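Local coordinates for phosphoheptose isomerase (Neisseria gonorrhoeae, PDB 5I01), which catalyses the zinc-dependent isomerisation of sedoheptulose 7-phosphate to D-glycero-D-manno-heptose 7-phosphate, the first step of heptose biosynthesis for gonococcal lipooligosaccharide, at the interface of chains A and B. Sequence-based numbering; all coordinates share one arbitrary frame. Chains: chain A/B, Phosphoheptose isomerase.

The interface of chains A and B. Residues chain A 18, 21-22, 25, 182; chain B 14, 17-18.
B:Ile18 packs against helix 6-27 of chain A, between A:Lys21, A:Gln22 and A:Glu25, a clear example of how antiparallel paired helices knit subunits together. Its CD1 methyl lies 3.6 Å from CG of A:Gln22, the two side chains crossing at about a right angle. CG1 rests 3.9 Å from CB of A:Lys21, while the carboxylate of A:Glu25 sits near the same CD1. On the other branch, CG2, anti to the backbone N, turns to its counterpart, CG2 of A:Ile18, at 4.2 Å.

Packing on the ring of B:Phe14 continues the seam one helical turn earlier in chain B. The ring is held between two helices of chain A: backbone CA of A:Glu25 lies over one face, 3.6 Å from ring carbon CD2, and methyl CD2 of A:Leu182, from helix 173-193, lies over the opposite face, toward the rim. A:Glu25 runs past B:Phe14 in the opposite direction, its chi1 of -173° carrying CG away from the backbone N to lie 3.8 Å from CB of the phenylalanine.

Around B:Ser17 the contacts are mixed. The hydroxyl OG approaches CE of A:Lys21 at 3.4 Å, alongside the aliphatic stem rather than the terminal amine NZ, and CB touches CD1 of A:Leu182 at 3.9 Å.

Repeated by two-fold symmetry, this packing joins the N-terminal helices of two subunits, sets that of chain B against helix 173-193 of chain A, and helps build the homotetramer.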
# COMPACT_ATOMS: atom_id res chain seq x y z
N ILE A 18 11.36 12.64 25.98
CA ILE A 18 12.63 13.34 26.22
C ILE A 18 13.62 12.43 26.99
O ILE A 18 14.73 12.22 26.52
CB ILE A 18 12.42 14.70 26.93
CG1 ILE A 18 11.77 15.69 25.96
CG2 ILE A 18 13.74 15.27 27.45
CD1 ILE A 18 10.99 16.80 26.65
N LYS A 21 15.14 9.64 24.88
CA LYS A 21 16.12 10.10 23.90
C LYS A 21 17.43 10.53 24.53
O LYS A 21 18.48 10.34 23.92
CB LYS A 21 15.54 11.21 23.01
CG LYS A 21 14.62 10.68 21.92
CD LYS A 21 14.26 11.75 20.91
CE LYS A 21 13.52 11.16 19.72
NZ LYS A 21 12.30 10.41 20.12
N GLN A 22 17.39 11.09 25.73
CA GLN A 22 18.61 11.41 26.47
C GLN A 22 19.46 10.17 26.81
O GLN A 22 20.69 10.24 26.80
CB GLN A 22 18.27 12.21 27.73
CG GLN A 22 17.80 13.62 27.42
CD GLN A 22 17.33 14.41 28.63
OE1 GLN A 22 16.63 13.89 29.50
NE2 GLN A 22 17.71 15.68 28.69
N GLU A 25 20.91 8.63 23.46
CA GLU A 25 22.02 9.54 23.12
C GLU A 25 23.37 9.08 23.69
O GLU A 25 24.40 9.28 23.05
CB GLU A 25 21.68 10.95 23.65
CG GLU A 25 22.61 12.11 23.27
CD GLU A 25 22.24 13.41 24.00
OE1 GLU A 25 21.92 13.36 25.21
OE2 GLU A 25 22.26 14.49 23.37
N LEU A 182 13.93 8.72 14.69
CA LEU A 182 15.10 9.56 14.90
C LEU A 182 16.35 8.88 14.32
O LEU A 182 17.08 9.50 13.55
CB LEU A 182 15.30 9.89 16.39
CG LEU A 182 16.63 10.54 16.82
CD1 LEU A 182 16.88 11.83 16.04
CD2 LEU A 182 16.66 10.81 18.31
N PHE B 14 20.58 13.86 17.82
CA PHE B 14 19.98 13.56 19.14
C PHE B 14 19.75 14.82 19.96
O PHE B 14 18.68 15.01 20.53
CB PHE B 14 20.85 12.59 19.95
CG PHE B 14 20.67 11.16 19.56
CD1 PHE B 14 21.29 10.64 18.43
CD2 PHE B 14 19.87 10.31 20.33
CE1 PHE B 14 21.13 9.31 18.07
CE2 PHE B 14 19.70 8.98 19.98
CZ PHE B 14 20.33 8.48 18.84
N SER B 17 16.89 16.94 18.39
CA SER B 17 15.60 16.28 18.65
C SER B 17 15.12 16.49 20.10
O SER B 17 13.94 16.75 20.32
CB SER B 17 15.67 14.79 18.30
OG SER B 17 14.39 14.18 18.40
N ILE B 18 16.03 16.40 21.07
CA ILE B 18 15.70 16.72 22.48
C ILE B 18 15.32 18.21 22.67
O ILE B 18 14.36 18.51 23.37
CB ILE B 18 16.83 16.30 23.46
CG1 ILE B 18 16.89 14.78 23.53
CG2 ILE B 18 16.60 16.86 24.86
CD1 ILE B 18 18.26 14.26 23.91